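PDB 2NTP: pectinesterase A from Erwinia chrysanthemi, which hydrolyses the methyl esters of pectin galacturonate units to free carboxylates and methanol, probably the first step in the maceration and soft rot of plant tissue. Local coordinates for residues V234-W245 with M272-M282. Numbering follows the deposited sequence.
Sequences VPAKSYGLGRPW and MDNHIYGWDKM. With ADA (alpha-D-galactopyranuronic acid), chain C; ADA (alpha-D-galactopyranuronic acid), chain B.
Leu241 is packed between Trp279, Ile276 and Met272. Its CB sits over the face of the Trp279 six-membered ring, 3.7 Å from the centroid, while CD2 turns to the Met272 methyl and to Ile276 CG2; a branched aliphatic chain suits a place with three apolar neighbours. Beside it, Gly240 CA lies over the face of the Tyr277 ring, 4.0 Å from its centroid; having no side chain, the glycine lets the ring lie close over the backbone. That ring is fixed at its far end, Tyr277 OH giving a 2.6 Å hydrogen bond to the anti lone pair of Asp280 OD2. His275 turns an edge toward the face of Tyr239, planes at 69°. Between these side chains the backbones pair in parallel: Tyr239 N binds His275 O, and Tyr277 N returns to Tyr239 O at 3.0 Å.

Farther on, Met282, extended with CG anti to its backbone N (chi1 -168°), lays its thioether over one face of the Arg243 guanidinium, SD 3.8 Å from NE, and sets CE 3.7 Å from Trp245 CD1. Long and unbranched, it can reach both. Arg243 NE forms a salt bridge with the nucleophile Asp175, while NH2 donates to the ring oxygen O5 of one galacturonate at 3.0 Å; Trp245 NE1 grips carboxylate O6B of another. Neighbouring parallel strands of a right-handed beta-helix thus lead into the substrate-binding cleft of a pectin methylesterase.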
ATOM      1  N   VAL A 234      15.073   4.275  14.457  1.00 10.65           N
ATOM      2  CA  VAL A 234      13.856   3.481  14.631  1.00 10.02           C
ATOM      3  C   VAL A 234      14.118   2.461  15.751  1.00  9.62           C
ATOM      4  O   VAL A 234      14.943   1.555  15.584  1.00  9.51           O
ATOM      5  CB  VAL A 234      13.436   2.764  13.324  1.00  9.68           C
ATOM      6  CG1 VAL A 234      12.190   1.908  13.560  1.00  9.71           C
ATOM      7  CG2 VAL A 234      13.178   3.778  12.205  1.00  9.57           C
ATOM      8  N   PRO A 235      13.430   2.615  16.902  1.00  9.67           N
ATOM      9  CA  PRO A 235      13.723   1.794  18.075  1.00  9.35           C
ATOM     10  C   PRO A 235      13.440   0.306  17.900  1.00  9.49           C
ATOM     11  O   PRO A 235      12.620  -0.096  17.070  1.00  9.10           O
ATOM     12  CB  PRO A 235      12.801   2.380  19.160  1.00  9.41           C
ATOM     13  CG  PRO A 235      12.454   3.761  18.665  1.00  9.80           C
ATOM     14  CD  PRO A 235      12.354   3.584  17.181  1.00  9.63           C
ATOM     15  N   ALA A 236      14.129  -0.513  18.689  1.00  9.60           N
ATOM     16  CA  ALA A 236      13.791  -1.923  18.762  1.00  9.80           C
ATOM     17  C   ALA A 236      12.366  -2.056  19.293  1.00  9.71           C
ATOM     18  O   ALA A 236      11.934  -1.262  20.134  1.00  9.73           O
ATOM     19  CB  ALA A 236      14.769  -2.659  19.664  1.00  9.68           C
ATOM     20  N   LYS A 237      11.638  -3.043  18.774  1.00  9.98           N
ATOM     21  CA  LYS A 237      10.279  -3.370  19.235  1.00 10.19           C
ATOM     22  C   LYS A 237       9.305  -2.186  19.166  1.00  9.79           C
ATOM     23  O   LYS A 237       8.512  -1.964  20.087  1.00 10.20           O
ATOM     24  CB  LYS A 237      10.321  -3.989  20.640  1.00 10.62           C
ATOM     25  CG  LYS A 237      11.112  -5.284  20.687  1.00 12.33           C
ATOM     26  CD  LYS A 237      10.979  -5.990  22.027  1.00 14.40           C
ATOM     27  CE  LYS A 237      11.860  -7.233  22.074  1.00 17.46           C
ATOM     28  NZ  LYS A 237      11.468  -8.273  21.074  1.00 20.15           N
ATOM     29  N   SER A 238       9.375  -1.446  18.061  1.00  8.99           N
ATOM     30  CA  SER A 238       8.548  -0.249  17.843  1.00  8.47           C
ATOM     31  C   SER A 238       7.467  -0.454  16.781  1.00  8.03           C
ATOM     32  O   SER A 238       6.548   0.359  16.672  1.00  7.96           O
ATOM     33  CB  SER A 238       9.424   0.951  17.454  1.00  8.40           C
ATOM     34  OG  SER A 238      10.153   0.684  16.269  1.00  8.89           O
ATOM     35  N   TYR A 239       7.583  -1.535  16.009  1.00  7.46           N
ATOM     36  CA  TYR A 239       6.674  -1.803  14.885  1.00  6.98           C
ATOM     37  C   TYR A 239       5.954  -3.144  14.963  1.00  6.82           C
ATOM     38  O   TYR A 239       6.564  -4.176  15.243  1.00  6.79           O
ATOM     39  CB  TYR A 239       7.430  -1.712  13.557  1.00  6.87           C
ATOM     40  CG  TYR A 239       7.391  -0.334  12.946  1.00  6.85           C
ATOM     41  CD1 TYR A 239       8.286   0.661  13.354  1.00  6.45           C
ATOM     42  CD2 TYR A 239       6.448  -0.016  11.971  1.00  6.54           C
ATOM     43  CE1 TYR A 239       8.245   1.930  12.795  1.00  6.07           C
ATOM     44  CE2 TYR A 239       6.398   1.249  11.412  1.00  6.11           C
ATOM     45  CZ  TYR A 239       7.293   2.219  11.829  1.00  7.22           C
ATOM     46  OH  TYR A 239       7.233   3.470  11.270  1.00  6.68           O
ATOM     47  N   GLY A 240       4.650  -3.121  14.711  1.00  6.63           N
ATOM     48  CA  GLY A 240       3.882  -4.352  14.595  1.00  6.32           C
ATOM     49  C   GLY A 240       3.871  -4.858  13.166  1.00  6.42           C
ATOM     50  O   GLY A 240       3.903  -4.070  12.213  1.00  6.23           O
ATOM     51  N   LEU A 241       3.822  -6.179  13.018  1.00  6.28           N
ATOM     52  CA  LEU A 241       3.686  -6.800  11.700  1.00  6.46           C
ATOM     53  C   LEU A 241       2.315  -6.529  11.097  1.00  6.31           C
ATOM     54  O   LEU A 241       2.170  -6.443   9.878  1.00  6.28           O
ATOM     55  CB  LEU A 241       3.915  -8.309  11.788  1.00  6.75           C
ATOM     56  CG  LEU A 241       5.335  -8.789  12.099  1.00  7.30           C
ATOM     57  CD1 LEU A 241       5.329 -10.283  12.349  1.00  7.95           C
ATOM     58  CD2 LEU A 241       6.295  -8.423  10.970  1.00  7.54           C
ATOM     59  N   GLY A 242       1.317  -6.384  11.961  1.00  6.21           N
ATOM     60  CA  GLY A 242      -0.044  -6.153  11.510  1.00  5.91           C
ATOM     61  C   GLY A 242      -0.986  -5.949  12.677  1.00  6.05           C
ATOM     62  O   GLY A 242      -0.700  -6.373  13.796  1.00  5.96           O
ATOM     63  N   ARG A 243      -2.094  -5.269  12.403  1.00  6.18           N
ATOM     64  CA  ARG A 243      -3.231  -5.187  13.320  1.00  6.00           C
ATOM     65  C   ARG A 243      -4.518  -5.318  12.488  1.00  6.27           C
ATOM     66  O   ARG A 243      -4.518  -4.997  11.298  1.00  6.22           O
ATOM     67  CB  ARG A 243      -3.192  -3.900  14.154  1.00  6.19           C
ATOM     68  CG  ARG A 243      -3.190  -2.597  13.358  1.00  6.27           C
ATOM     69  CD  ARG A 243      -3.164  -1.383  14.287  1.00  5.72           C
ATOM     70  NE  ARG A 243      -3.333  -0.140  13.539  1.00  5.94           N
ATOM     71  CZ  ARG A 243      -3.667   1.032  14.078  1.00  6.97           C
ATOM     72  NH1 ARG A 243      -3.871   1.138  15.388  1.00  7.01           N
ATOM     73  NH2 ARG A 243      -3.801   2.100  13.306  1.00  7.37           N
ATOM     74  N   PRO A 244      -5.610  -5.817  13.095  1.00  6.43           N
ATOM     75  CA  PRO A 244      -6.780  -6.149  12.280  1.00  6.71           C
ATOM     76  C   PRO A 244      -7.693  -4.960  12.006  1.00  7.13           C
ATOM     77  O   PRO A 244      -8.349  -4.460  12.919  1.00  7.22           O
ATOM     78  CB  PRO A 244      -7.523  -7.199  13.132  1.00  7.07           C
ATOM     79  CG  PRO A 244      -6.774  -7.284  14.448  1.00  6.87           C
ATOM     80  CD  PRO A 244      -5.825  -6.134  14.516  1.00  6.85           C
ATOM     81  N   TRP A 245      -7.737  -4.520  10.747  1.00  6.74           N
ATOM     82  CA  TRP A 245      -8.613  -3.418  10.369  1.00  6.67           C
ATOM     83  C   TRP A 245     -10.010  -3.919  10.029  1.00  6.84           C
ATOM     84  O   TRP A 245     -10.196  -4.694   9.090  1.00  6.80           O
ATOM     85  CB  TRP A 245      -8.026  -2.620   9.198  1.00  6.63           C
ATOM     86  CG  TRP A 245      -8.847  -1.419   8.831  1.00  6.61           C
ATOM     87  CD1 TRP A 245      -9.493  -0.572   9.690  1.00  6.53           C
ATOM     88  CD2 TRP A 245      -9.088  -0.913   7.510  1.00  6.96           C
ATOM     89  NE1 TRP A 245     -10.136   0.418   8.986  1.00  6.53           N
ATOM     90  CE2 TRP A 245      -9.908   0.231   7.646  1.00  6.78           C
ATOM     91  CE3 TRP A 245      -8.704  -1.325   6.225  1.00  6.93           C
ATOM     92  CZ2 TRP A 245     -10.343   0.981   6.542  1.00  6.96           C
ATOM     93  CZ3 TRP A 245      -9.143  -0.588   5.125  1.00  7.20           C
ATOM     94  CH2 TRP A 245      -9.954   0.558   5.293  1.00  6.75           C
ATOM     95  N   MET A 272      13.496  -9.893   9.039  1.00  9.16           N
ATOM     96  CA  MET A 272      12.919  -8.860   9.892  1.00  9.20           C
ATOM     97  C   MET A 272      13.979  -8.346  10.838  1.00  9.63           C
ATOM     98  O   MET A 272      14.593  -9.132  11.561  1.00  9.51           O
ATOM     99  CB  MET A 272      11.754  -9.423  10.708  1.00  9.10           C
ATOM    100  CG  MET A 272      10.598  -9.944   9.888  1.00  9.00           C
ATOM    101  SD  MET A 272       9.396 -10.826  10.886  1.00  9.12           S
ATOM    102  CE  MET A 272       8.217 -11.251   9.608  1.00  9.45           C
ATOM    103  N   ASP A 273      14.191  -7.033  10.841  1.00  9.75           N
ATOM    104  CA  ASP A 273      15.060  -6.420  11.842  1.00 10.37           C
ATOM    105  C   ASP A 273      14.337  -6.312  13.185  1.00 10.09           C
ATOM    106  O   ASP A 273      13.128  -6.572  13.279  1.00  9.54           O
ATOM    107  CB  ASP A 273      15.570  -5.054  11.378  1.00 10.84           C
ATOM    108  CG  ASP A 273      16.915  -4.683  12.006  1.00 13.17           C
ATOM    109  OD1 ASP A 273      17.409  -5.404  12.915  1.00 16.80           O
ATOM    110  OD2 ASP A 273      17.490  -3.660  11.584  1.00 16.26           O
ATOM    111  N   ASN A 274      15.077  -5.933  14.228  1.00 10.28           N
ATOM    112  CA  ASN A 274      14.539  -5.989  15.585  1.00 10.07           C
ATOM    113  C   ASN A 274      13.579  -4.860  15.963  1.00  9.38           C
ATOM    114  O   ASN A 274      13.149  -4.788  17.106  1.00  9.42           O
ATOM    115  CB  ASN A 274      15.665  -6.137  16.633  1.00 10.81           C
ATOM    116  CG  ASN A 274      16.414  -4.845  16.890  1.00 11.73           C
ATOM    117  OD1 ASN A 274      16.131  -3.808  16.293  1.00 12.64           O
ATOM    118  ND2 ASN A 274      17.384  -4.903  17.801  1.00 15.28           N
ATOM    119  N   HIS A 275      13.234  -3.996  15.008  1.00  8.85           N
ATOM    120  CA  HIS A 275      12.170  -3.012  15.238  1.00  8.44           C
ATOM    121  C   HIS A 275      10.803  -3.704  15.378  1.00  8.29           C
ATOM    122  O   HIS A 275       9.868  -3.149  15.961  1.00  8.52           O
ATOM    123  CB  HIS A 275      12.166  -1.919  14.152  1.00  8.40           C
ATOM    124  CG  HIS A 275      11.866  -2.418  12.770  1.00  7.69           C
ATOM    125  ND1 HIS A 275      12.699  -3.275  12.080  1.00  7.16           N
ATOM    126  CD2 HIS A 275      10.835  -2.146  11.934  1.00  7.00           C
ATOM    127  CE1 HIS A 275      12.185  -3.523  10.889  1.00  7.53           C
ATOM    128  NE2 HIS A 275      11.052  -2.851  10.777  1.00  7.70           N
ATOM    129  N   ILE A 276      10.713  -4.931  14.875  1.00  8.07           N
ATOM    130  CA  ILE A 276       9.486  -5.725  14.928  1.00  7.96           C
ATOM    131  C   ILE A 276       9.298  -6.369  16.306  1.00  8.30           C
ATOM    132  O   ILE A 276      10.206  -7.049  16.808  1.00  8.19           O
ATOM    133  CB  ILE A 276       9.492  -6.838  13.834  1.00  8.01           C
ATOM    134  CG1 ILE A 276       9.527  -6.239  12.416  1.00  8.00           C
ATOM    135  CG2 ILE A 276       8.297  -7.790  14.010  1.00  7.68           C
ATOM    136  CD1 ILE A 276       8.374  -5.266  12.084  1.00  8.07           C
ATOM    137  N   TYR A 277       8.124  -6.163  16.905  1.00  8.27           N
ATOM    138  CA  TYR A 277       7.782  -6.801  18.187  1.00  8.73           C
ATOM    139  C   TYR A 277       6.798  -7.968  18.058  1.00  8.99           C
ATOM    140  O   TYR A 277       6.675  -8.786  18.980  1.00  9.65           O
ATOM    141  CB  TYR A 277       7.275  -5.775  19.217  1.00  8.80           C
ATOM    142  CG  TYR A 277       6.021  -5.024  18.817  1.00  8.70           C
ATOM    143  CD1 TYR A 277       4.760  -5.625  18.889  1.00  9.24           C
ATOM    144  CD2 TYR A 277       6.094  -3.703  18.381  1.00  8.76           C
ATOM    145  CE1 TYR A 277       3.606  -4.926  18.517  1.00  9.05           C
ATOM    146  CE2 TYR A 277       4.944  -2.996  18.011  1.00  8.66           C
ATOM    147  CZ  TYR A 277       3.712  -3.614  18.082  1.00  8.98           C
ATOM    148  OH  TYR A 277       2.585  -2.916  17.714  1.00  8.84           O
ATOM    149  N   GLY A 278       6.100  -8.042  16.924  1.00  8.75           N
ATOM    150  CA  GLY A 278       5.054  -9.047  16.710  1.00  8.68           C
ATOM    151  C   GLY A 278       3.786  -8.421  16.163  1.00  8.64           C
ATOM    152  O   GLY A 278       3.845  -7.442  15.422  1.00  8.64           O
ATOM    153  N   TRP A 279       2.641  -8.993  16.525  1.00  8.27           N
ATOM    154  CA  TRP A 279       1.345  -8.519  16.042  1.00  8.30           C
ATOM    155  C   TRP A 279       0.682  -7.610  17.080  1.00  8.28           C
ATOM    156  O   TRP A 279       1.150  -7.510  18.216  1.00  8.33           O
ATOM    157  CB  TRP A 279       0.432  -9.713  15.736  1.00  8.30           C
ATOM    158  CG  TRP A 279       1.008 -10.705  14.759  1.00  8.23           C
ATOM    159  CD1 TRP A 279       1.615 -11.895  15.060  1.00  8.46           C
ATOM    160  CD2 TRP A 279       1.025 -10.597  13.329  1.00  7.68           C
ATOM    161  NE1 TRP A 279       2.008 -12.532  13.906  1.00  8.03           N
ATOM    162  CE2 TRP A 279       1.661 -11.758  12.829  1.00  8.35           C
ATOM    163  CE3 TRP A 279       0.564  -9.633  12.420  1.00  7.77           C
ATOM    164  CZ2 TRP A 279       1.847 -11.983  11.458  1.00  8.36           C
ATOM    165  CZ3 TRP A 279       0.742  -9.855  11.060  1.00  7.97           C
ATOM    166  CH2 TRP A 279       1.383 -11.023  10.588  1.00  8.61           C
ATOM    167  N   ASP A 280      -0.412  -6.950  16.699  1.00  8.51           N
ATOM    168  CA  ASP A 280      -1.112  -6.071  17.638  1.00  8.79           C
ATOM    169  C   ASP A 280      -2.623  -6.072  17.418  1.00  8.86           C
ATOM    170  O   ASP A 280      -3.120  -6.620  16.429  1.00  8.60           O
ATOM    171  CB  ASP A 280      -0.565  -4.637  17.555  1.00  9.00           C
ATOM    172  CG  ASP A 280      -0.491  -3.949  18.919  1.00  9.88           C
ATOM    173  OD1 ASP A 280      -1.364  -4.191  19.784  1.00  9.93           O
ATOM    174  OD2 ASP A 280       0.445  -3.151  19.122  1.00 11.13           O
ATOM    175  N   LYS A 281      -3.335  -5.459  18.364  1.00  8.92           N
ATOM    176  CA  LYS A 281      -4.781  -5.269  18.281  1.00  9.54           C
ATOM    177  C   LYS A 281      -5.122  -3.922  17.641  1.00  9.11           C
ATOM    178  O   LYS A 281      -4.250  -3.070  17.448  1.00  8.80           O
ATOM    179  CB  LYS A 281      -5.414  -5.370  19.680  1.00  9.23           C
ATOM    180  CG  LYS A 281      -4.917  -4.326  20.678  1.00 10.55           C
ATOM    181  CD  LYS A 281      -5.464  -4.576  22.082  1.00 11.86           C
ATOM    182  CE  LYS A 281      -5.048  -3.455  23.022  1.00 15.42           C
ATOM    183  NZ  LYS A 281      -5.251  -3.819  24.454  1.00 18.51           N
ATOM    184  N   MET A 282      -6.398  -3.741  17.312  1.00  8.94           N
ATOM    185  CA  MET A 282      -6.884  -2.492  16.744  1.00  9.09           C
ATOM    186  C   MET A 282      -8.322  -2.263  17.172  1.00  9.31           C
ATOM    187  O   MET A 282      -9.091  -3.217  17.307  1.00  9.70           O
ATOM    188  CB  MET A 282      -6.790  -2.525  15.218  1.00  8.91           C
ATOM    189  CG  MET A 282      -7.011  -1.175  14.544  1.00  9.04           C
ATOM    190  SD  MET A 282      -6.833  -1.280  12.758  1.00  9.30           S
ATOM    191  CE  MET A 282      -7.069   0.433  12.300  1.00  9.69           C
TER
HETATM  192  C1  ADA C   4      -8.810   3.679   8.546  1.00 10.51           C
HETATM  193  C2  ADA C   4      -8.946   4.613   7.338  1.00 11.35           C
HETATM  194  C3  ADA C   4      -9.965   5.706   7.646  1.00 11.32           C
HETATM  195  C4  ADA C   4     -11.297   5.087   8.070  1.00 11.38           C
HETATM  196  C5  ADA C   4     -11.078   4.160   9.267  1.00 11.34           C
HETATM  197  C6  ADA C   4     -12.365   3.499   9.666  1.00 11.47           C
HETATM  198  O2  ADA C   4      -7.687   5.220   7.021  1.00 10.35           O
HETATM  199  O3  ADA C   4     -10.131   6.575   6.519  1.00 11.47           O
HETATM  200  O4  ADA C   4     -11.870   4.330   6.996  1.00 13.00           O
HETATM  201  O5  ADA C   4     -10.087   3.161   8.959  1.00 10.50           O
HETATM  202  O6B ADA C   4     -12.424   2.248   9.670  1.00 12.18           O
HETATM  203  O6A ADA C   4     -13.330   4.237   9.980  1.00 11.59           O
HETATM  204  C1  ADA B   2      -2.850   5.140  15.173  1.00 17.95           C
HETATM  205  C2  ADA B   2      -2.991   6.202  14.082  1.00 15.07           C
HETATM  206  C3  ADA B   2      -4.268   7.016  14.280  1.00 14.54           C
HETATM  207  C4  ADA B   2      -5.483   6.110  14.510  1.00 13.74           C
HETATM  208  C5  ADA B   2      -5.207   5.060  15.585  1.00 15.04           C
HETATM  209  C6  ADA B   2      -6.376   4.120  15.700  1.00 15.36           C
HETATM  210  O2  ADA B   2      -1.867   7.081  14.136  1.00 15.31           O
HETATM  211  O3  ADA B   2      -4.490   7.864  13.145  1.00 13.06           O
HETATM  212  O4  ADA B   2      -5.841   5.425  13.305  1.00 13.17           O
HETATM  213  O5  ADA B   2      -4.028   4.328  15.229  1.00 14.74           O
HETATM  214  O6B ADA B   2      -6.151   2.893  15.753  1.00 15.63           O
HETATM  215  O6A ADA B   2      -7.533   4.596  15.735  1.00 15.90           O
HETATM  216  O   HOH W   1      11.873  -8.509  18.316  1.00 28.29           O
HETATM  217  O   HOH W   2      -3.316  -0.557  17.763  1.00 12.97           O